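Local coordinates for Lmo2241 protein (Listeria monocytogenes, PDB 4HAM), which probably binds DNA and regulates transcription through a GntR-type winged helix-turn-helix domain that is followed by two long helices, at residues A[5-10]-A[16-21]; A[39-44]-A[57-62]; A[68-71]-A[75-78]. All coordinates share one frame; numbering follows the deposited sequence. Where two conformers were deposited one is given.

The three contacts follow one another along the chain and build up a winged helix-turn-helix unit from its N-terminal segment to its wing. Interaction 1 lays residues 5-10 against helix 15-29. That helix also touches interaction 2, since I19 CG2 lies 3.5 Å from A58 CB. Interaction 2 joins the first turn of helix 41-48, and the residues just before it, to helix 52-64, and Y59 at its heart leads on to interaction 3: I68 CD1 sits 3.5 Å from Y59 O. The hairpin of interaction 3 does not touch interaction 1; their centres are about 20 Å apart, against about 10 Å between interactions 2 and 3.

Interaction 1: A[5-10]-A[16-21]; sequences FTINTK and YEQIVQ
The side-chain oxygen OE1 of Q18 is gripped twice. It accepts from the backbone N of N8 at 2.8 Å, in its carbonyl plane and on a lone pair, with an N-H...O angle of 164°, and a water that also donates to T6 O donates to it too, its oxygen 2.9 Å from Q18 OE1. The other end of the same amide turns back to the same residue: Q18 NE2 donates to N8 O at 2.8 Å. This carbonyl oxygen lies close to the amide plane of Q18, although the donor stands above the carbonyl plane of N8. With NE2 also bonded to L13 O, the amide is fixed in its rotation, and a buried polar group has partners at both ends. The side chain reaches residues 5-10 because CG stands anti to the carbonyl carbon (chi1 -71°) and the chain is extended beyond it. I7 packs beside the amide, its CG2 branch 3.6 Å from Q18 OE1.

Next to this polar pairing the contact is apolar. The F5 ring crosses the I19 side chain at about a right angle, bringing CZ to 4.1 Å from I19 CG1, while CD1 of I7 approaches that same CG1 at 4.2 Å. Both F5 and I19 also touch F44 of helix 41-48. N8 OD1 accepts from K10 N, an Asx turn. A glutamine side-chain amide pairing with the N-H and C=O of one residue imitates a two-bond backbone pairing, and here it fastens the N-terminal segment to the first helix of the winged helix-turn-helix domain.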
# COMPACT_ATOMS: atom_id res chain seq x y z
N PHE A 5 -13.99 -17.49 4.05
CA PHE A 5 -13.25 -16.46 4.76
C PHE A 5 -14.14 -15.29 5.16
O PHE A 5 -15.29 -15.18 4.76
CB PHE A 5 -12.04 -15.97 3.94
CG PHE A 5 -12.39 -15.56 2.52
CD1 PHE A 5 -12.97 -14.32 2.27
CD2 PHE A 5 -12.12 -16.41 1.46
CE1 PHE A 5 -13.28 -13.94 0.96
CE2 PHE A 5 -12.43 -16.03 0.14
CZ PHE A 5 -13.01 -14.79 -0.10
N THR A 6 -13.56 -14.41 5.95
CA THR A 6 -14.26 -13.23 6.41
C THR A 6 -14.17 -12.11 5.38
O THR A 6 -13.11 -11.85 4.83
CB THR A 6 -13.61 -12.76 7.70
OG1 THR A 6 -14.00 -13.66 8.75
CG2 THR A 6 -14.03 -11.33 8.04
N ILE A 7 -15.29 -11.48 5.10
CA ILE A 7 -15.30 -10.27 4.28
C ILE A 7 -15.79 -9.11 5.15
O ILE A 7 -16.80 -9.24 5.85
CB ILE A 7 -16.20 -10.45 3.04
CG1 ILE A 7 -15.54 -11.40 2.05
CG2 ILE A 7 -16.42 -9.12 2.35
CD1 ILE A 7 -16.34 -11.62 0.81
N ASN A 8 -15.08 -7.99 5.11
CA ASN A 8 -15.39 -6.82 5.92
C ASN A 8 -15.90 -5.70 5.02
O ASN A 8 -15.13 -5.11 4.27
CB ASN A 8 -14.14 -6.36 6.69
CG ASN A 8 -14.37 -5.09 7.49
OD1 ASN A 8 -15.50 -4.63 7.67
ND2 ASN A 8 -13.28 -4.52 8.00
N THR A 9 -17.19 -5.43 5.10
CA THR A 9 -17.82 -4.48 4.19
C THR A 9 -17.48 -3.02 4.52
O THR A 9 -17.78 -2.12 3.74
CB THR A 9 -19.34 -4.68 4.16
OG1 THR A 9 -19.86 -4.43 5.46
CG2 THR A 9 -19.67 -6.10 3.75
N LYS A 10 -16.86 -2.80 5.68
CA LYS A 10 -16.43 -1.45 6.05
C LYS A 10 -14.93 -1.24 5.84
O LYS A 10 -14.37 -0.22 6.22
CB LYS A 10 -16.84 -1.14 7.49
CG LYS A 10 -18.34 -0.94 7.66
CD LYS A 10 -18.69 -0.49 9.07
CE LYS A 10 -20.20 -0.33 9.23
NZ LYS A 10 -20.57 0.15 10.59
N TYR A 16 -14.20 -7.02 -4.09
CA TYR A 16 -13.51 -7.86 -5.07
C TYR A 16 -12.03 -8.03 -4.68
O TYR A 16 -11.47 -9.11 -4.82
CB TYR A 16 -13.68 -7.33 -6.51
CG TYR A 16 -12.63 -6.32 -6.93
CD1 TYR A 16 -11.46 -6.73 -7.57
CD2 TYR A 16 -12.79 -4.97 -6.66
CE1 TYR A 16 -10.49 -5.82 -7.93
CE2 TYR A 16 -11.83 -4.05 -7.03
CZ TYR A 16 -10.68 -4.48 -7.66
OH TYR A 16 -9.72 -3.56 -8.02
N GLU A 17 -11.44 -6.96 -4.15
CA GLU A 17 -10.03 -6.99 -3.76
C GLU A 17 -9.81 -7.88 -2.54
O GLU A 17 -8.78 -8.55 -2.42
CB GLU A 17 -9.51 -5.58 -3.49
CG GLU A 17 -8.04 -5.53 -3.14
CD GLU A 17 -7.46 -4.13 -3.20
OE1 GLU A 17 -8.24 -3.16 -3.25
OE2 GLU A 17 -6.22 -4.01 -3.20
N GLN A 18 -10.78 -7.90 -1.62
CA GLN A 18 -10.71 -8.76 -0.45
C GLN A 18 -10.68 -10.21 -0.90
O GLN A 18 -9.90 -11.02 -0.39
CB GLN A 18 -11.89 -8.48 0.48
CG GLN A 18 -11.79 -7.14 1.17
CD GLN A 18 -12.89 -6.91 2.18
OE1 GLN A 18 -13.18 -7.77 3.01
NE2 GLN A 18 -13.52 -5.74 2.12
N ILE A 19 -11.52 -10.53 -1.89
CA ILE A 19 -11.56 -11.88 -2.46
C ILE A 19 -10.24 -12.23 -3.11
O ILE A 19 -9.70 -13.32 -2.88
CB ILE A 19 -12.69 -12.01 -3.48
CG1 ILE A 19 -14.04 -11.85 -2.75
CG2 ILE A 19 -12.64 -13.37 -4.18
CD1 ILE A 19 -15.23 -11.82 -3.69
N VAL A 20 -9.71 -11.32 -3.92
CA VAL A 20 -8.40 -11.54 -4.55
C VAL A 20 -7.35 -11.84 -3.47
O VAL A 20 -6.57 -12.79 -3.57
CB VAL A 20 -7.94 -10.32 -5.37
CG1 VAL A 20 -6.47 -10.48 -5.82
CG2 VAL A 20 -8.87 -10.10 -6.55
N GLN A 21 -7.33 -11.02 -2.42
CA GLN A 21 -6.25 -11.13 -1.44
C GLN A 21 -6.39 -12.36 -0.55
O GLN A 21 -5.39 -12.94 -0.13
CB GLN A 21 -6.11 -9.85 -0.60
CG GLN A 21 -5.68 -8.61 -1.41
CD GLN A 21 -4.25 -8.71 -1.93
OE1 GLN A 21 -4.01 -9.18 -3.05
NE2 GLN A 21 -3.29 -8.31 -1.10
O HOH W 1 -11.32 -9.82 3.95

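Interaction 2: A[39-44]-A[57-62]; sequences LSIREF and KAYQEL
The start of helix 41-48 is a capping box, and next to it Y59 of helix 52-64 reaches across to the residue before the cap. Y59 OH donates to L39 O at 2.6 Å, a short bond in which the hydroxyl is tilted 31° from the carbonyl plane. The acceptor meets the phenol at the edge of its ring, close to the ring plane, and also lies 3.3 Å from Y59 CE1. The tyrosine thus holds the backbone just where it turns into the helix.

Within the box, S40 OG accepts from E43 N at 3.1 Å, and the glutamate returns the bond: E43 OE1 accepts from S40 N, with an N-H...O angle of 173°. The N-H comes to the carboxylate oxygen from its anti side, but tilted well out of the carboxylate plane. Two N-H groups at the helix start are thereby given side-chain acceptors.

These two helices, 41-48 and 52-64, form the helix-turn-helix of the GntR-type fold, in which the second is by family the probable recognition helix. Around the Y59 ring two further side chains pack. I41 slides past the tyrosine in the opposite direction, its CG1 3.5 Å from Y59 CD1. The F44 ring comes in obliquely, with CD2 3.7 Å from Y59 CE2 and 3.5 Å from Y59 OH. F44 gets there with CG anti to its own N (chi1 -168°), which sends the ring toward helix 52-64. I19 of helix 15-29 touches F44 as well as A58, while I68 of strand 68-71 touches Y59.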
# COMPACT_ATOMS: atom_id res chain seq x y z
N LEU A 39 -13.99 -23.06 -6.66
CA LEU A 39 -15.39 -22.88 -7.02
C LEU A 39 -15.53 -22.02 -8.26
O LEU A 39 -14.75 -21.10 -8.49
CB LEU A 39 -16.15 -22.21 -5.87
CG LEU A 39 -16.29 -23.03 -4.59
CD1 LEU A 39 -17.09 -22.22 -3.59
CD2 LEU A 39 -16.96 -24.37 -4.88
N SER A 40 -16.55 -22.32 -9.05
CA SER A 40 -16.84 -21.50 -10.19
C SER A 40 -17.33 -20.16 -9.66
O SER A 40 -17.70 -20.05 -8.49
CB SER A 40 -17.92 -22.14 -11.05
OG SER A 40 -19.17 -22.09 -10.37
N ILE A 41 -17.33 -19.15 -10.53
CA ILE A 41 -17.81 -17.83 -10.16
C ILE A 41 -19.21 -17.90 -9.55
O ILE A 41 -19.44 -17.35 -8.48
CB ILE A 41 -17.82 -16.88 -11.37
CG1 ILE A 41 -16.38 -16.56 -11.78
CG2 ILE A 41 -18.58 -15.61 -11.04
CD1 ILE A 41 -16.30 -15.72 -13.02
N ARG A 42 -20.12 -18.62 -10.19
CA ARG A 42 -21.50 -18.68 -9.69
C ARG A 42 -21.64 -19.45 -8.38
O ARG A 42 -22.38 -19.02 -7.49
CB ARG A 42 -22.47 -19.21 -10.73
CG ARG A 42 -22.79 -18.19 -11.81
CD ARG A 42 -23.57 -18.80 -12.96
NE ARG A 42 -23.82 -17.82 -14.00
CZ ARG A 42 -23.49 -17.97 -15.28
NH1 ARG A 42 -22.90 -19.07 -15.70
NH2 ARG A 42 -23.77 -17.00 -16.15
N GLU A 43 -20.93 -20.57 -8.27
CA GLU A 43 -20.94 -21.38 -7.05
C GLU A 43 -20.40 -20.56 -5.89
O GLU A 43 -20.94 -20.58 -4.79
CB GLU A 43 -20.08 -22.65 -7.23
CG GLU A 43 -20.69 -23.72 -8.13
CD GLU A 43 -19.69 -24.79 -8.56
OE1 GLU A 43 -18.45 -24.63 -8.39
OE2 GLU A 43 -20.14 -25.83 -9.10
N PHE A 44 -19.33 -19.83 -6.16
CA PHE A 44 -18.67 -19.06 -5.11
C PHE A 44 -19.56 -17.90 -4.67
O PHE A 44 -19.75 -17.68 -3.47
CB PHE A 44 -17.32 -18.57 -5.61
CG PHE A 44 -16.42 -18.01 -4.54
CD1 PHE A 44 -16.59 -18.35 -3.21
CD2 PHE A 44 -15.40 -17.15 -4.87
CE1 PHE A 44 -15.75 -17.83 -2.23
CE2 PHE A 44 -14.56 -16.63 -3.90
CZ PHE A 44 -14.74 -16.96 -2.58
N LYS A 57 -15.21 -10.15 -11.14
CA LYS A 57 -14.18 -9.12 -11.13
C LYS A 57 -12.93 -9.61 -10.37
O LYS A 57 -11.80 -9.40 -10.82
CB LYS A 57 -14.76 -7.86 -10.50
CG LYS A 57 -13.90 -6.62 -10.60
CD LYS A 57 -14.75 -5.37 -10.32
CE LYS A 57 -13.88 -4.18 -9.95
NZ LYS A 57 -12.59 -4.20 -10.70
N ALA A 58 -13.15 -10.27 -9.24
CA ALA A 58 -12.06 -10.83 -8.46
C ALA A 58 -11.32 -11.93 -9.21
O ALA A 58 -10.10 -11.97 -9.21
CB ALA A 58 -12.60 -11.38 -7.12
N TYR A 59 -12.07 -12.82 -9.84
CA TYR A 59 -11.44 -13.90 -10.61
C TYR A 59 -10.66 -13.38 -11.81
O TYR A 59 -9.61 -13.93 -12.16
CB TYR A 59 -12.49 -14.91 -11.07
CG TYR A 59 -12.83 -16.00 -10.05
CD1 TYR A 59 -13.17 -17.28 -10.46
CD2 TYR A 59 -12.81 -15.73 -8.68
CE1 TYR A 59 -13.48 -18.27 -9.55
CE2 TYR A 59 -13.13 -16.72 -7.75
CZ TYR A 59 -13.46 -18.00 -8.20
OH TYR A 59 -13.77 -19.00 -7.32
N GLN A 60 -11.18 -12.35 -12.46
CA GLN A 60 -10.44 -11.71 -13.55
C GLN A 60 -9.11 -11.13 -13.07
O GLN A 60 -8.08 -11.24 -13.74
CB GLN A 60 -11.26 -10.59 -14.20
CG GLN A 60 -12.41 -11.09 -15.04
CD GLN A 60 -13.16 -9.96 -15.73
OE1 GLN A 60 -12.63 -8.86 -15.90
NE2 GLN A 60 -14.41 -10.23 -16.11
N GLU A 61 -9.14 -10.51 -11.90
CA GLU A 61 -7.93 -9.93 -11.33
C GLU A 61 -6.95 -11.02 -10.88
O GLU A 61 -5.74 -10.91 -11.10
CB GLU A 61 -8.27 -8.98 -10.17
CG GLU A 61 -7.06 -8.34 -9.51
CD GLU A 61 -6.22 -7.51 -10.48
OE1 GLU A 61 -6.78 -6.96 -11.47
OE2 GLU A 61 -4.99 -7.39 -10.25
N LEU A 62 -7.48 -12.08 -10.29
CA LEU A 62 -6.67 -13.24 -9.94
C LEU A 62 -6.01 -13.89 -11.18
O LEU A 62 -4.85 -14.29 -11.12
CB LEU A 62 -7.49 -14.29 -9.19
CG LEU A 62 -7.77 -13.93 -7.73
CD1 LEU A 62 -8.93 -14.76 -7.19
CD2 LEU A 62 -6.50 -14.18 -6.91

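Interaction 3: A[68-71]-A[75-78]; sequences IITV and GTFI
The F77 ring, the flat group of this hairpin, is met obliquely by V71: CG2 of the valine lies 4.1 Å from F77 CE2. The carbonyl oxygen of I69 also comes to the ring obliquely, near CD2, and CG2 of I69 packs 4.0 Å from F77 CB. With CG anti to its carbonyl carbon (chi1 -55°), the ring leans diagonally across to V71 of the partner strand, passing I69 O on the way. K37 of strand 37-38 touches the phenylalanine as well.

The opposite face carries T70 and T76, a non-hydrogen-bonded pair. In the T70 conformer given, one of two deposited, a water bridges the hydroxyls, 3.2 Å from T70 OG1 and 3.0 Å from T76 OG1, and T70 OG1 is also hydrogen-bonded to E63 OE1 of helix 52-64. The methyl CG2 of T76 turns the other way, to meet I68 CD1 at 3.7 Å. I68 packs on Y59 and L62 of that helix, and its CG2 touches I78 CD1.

Between the faces, the antiparallel strands pair through two reciprocal sets of backbone bonds, I69 with F77 and V71 with G75; the shortest is I69 N to F77 O at 2.8 Å. This is the wing hairpin of the winged helix fold, with strand 75-78 at the centre of a sheet completed by strand 37-38. The chemistry divides the work: the backbone bonds hold the hairpin together, while I68, T76 against Y59 and, in that conformer, the T70-E63 bond join it to helix 52-64.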
# COMPACT_ATOMS: atom_id res chain seq x y z
N ILE A 68 -4.71 -17.76 -10.62
CA ILE A 68 -5.61 -18.81 -11.07
C ILE A 68 -5.62 -18.89 -12.59
O ILE A 68 -5.13 -17.99 -13.28
CB ILE A 68 -7.07 -18.59 -10.57
CG1 ILE A 68 -7.70 -17.36 -11.22
CG2 ILE A 68 -7.12 -18.49 -9.03
CD1 ILE A 68 -9.15 -17.09 -10.79
N ILE A 69 -6.18 -19.98 -13.12
CA ILE A 69 -6.30 -20.19 -14.56
C ILE A 69 -7.68 -20.77 -14.86
O ILE A 69 -8.15 -21.66 -14.16
CB ILE A 69 -5.18 -21.14 -15.08
CG1 ILE A 69 -5.28 -21.34 -16.59
CG2 ILE A 69 -5.20 -22.48 -14.34
CD1 ILE A 69 -4.89 -20.13 -17.40
N THR A 70 -8.33 -20.26 -15.89
CA THR A 70 -9.65 -20.76 -16.27
C THR A 70 -9.56 -21.58 -17.54
O THR A 70 -9.01 -21.13 -18.55
CB THR A 70 -10.67 -19.61 -16.45
OG1 THR A 70 -10.86 -18.94 -15.20
CG2 THR A 70 -12.01 -20.14 -16.93
N VAL A 71 -10.11 -22.79 -17.50
CA VAL A 71 -10.10 -23.67 -18.66
C VAL A 71 -11.54 -23.89 -19.08
O VAL A 71 -12.33 -24.49 -18.35
CB VAL A 71 -9.43 -25.01 -18.34
CG1 VAL A 71 -9.41 -25.90 -19.60
CG2 VAL A 71 -8.02 -24.79 -17.82
N GLY A 75 -13.23 -25.76 -15.75
CA GLY A 75 -13.28 -25.15 -14.43
C GLY A 75 -12.18 -24.13 -14.19
O GLY A 75 -11.46 -23.75 -15.12
N THR A 76 -12.05 -23.70 -12.94
CA THR A 76 -11.04 -22.72 -12.58
C THR A 76 -10.10 -23.37 -11.58
O THR A 76 -10.55 -24.02 -10.64
CB THR A 76 -11.69 -21.46 -11.96
OG1 THR A 76 -12.62 -20.90 -12.90
CG2 THR A 76 -10.63 -20.41 -11.61
N PHE A 77 -8.79 -23.20 -11.79
CA PHE A 77 -7.78 -23.93 -11.03
C PHE A 77 -6.73 -22.97 -10.51
O PHE A 77 -6.53 -21.90 -11.09
CB PHE A 77 -7.10 -24.97 -11.91
CG PHE A 77 -8.05 -25.92 -12.57
CD1 PHE A 77 -8.45 -27.08 -11.92
CD2 PHE A 77 -8.60 -25.62 -13.82
CE1 PHE A 77 -9.35 -27.95 -12.52
CE2 PHE A 77 -9.49 -26.49 -14.42
CZ PHE A 77 -9.88 -27.65 -13.78
N ILE A 78 -6.04 -23.35 -9.44
CA ILE A 78 -4.89 -22.59 -9.01
C ILE A 78 -3.75 -22.77 -10.02
O ILE A 78 -3.44 -23.89 -10.42
CB ILE A 78 -4.42 -23.00 -7.60
CG1 ILE A 78 -5.55 -22.80 -6.58
CG2 ILE A 78 -3.16 -22.23 -7.19
CD1 ILE A 78 -6.15 -21.38 -6.57
O HOH W 2 -13.75 -18.29 -13.94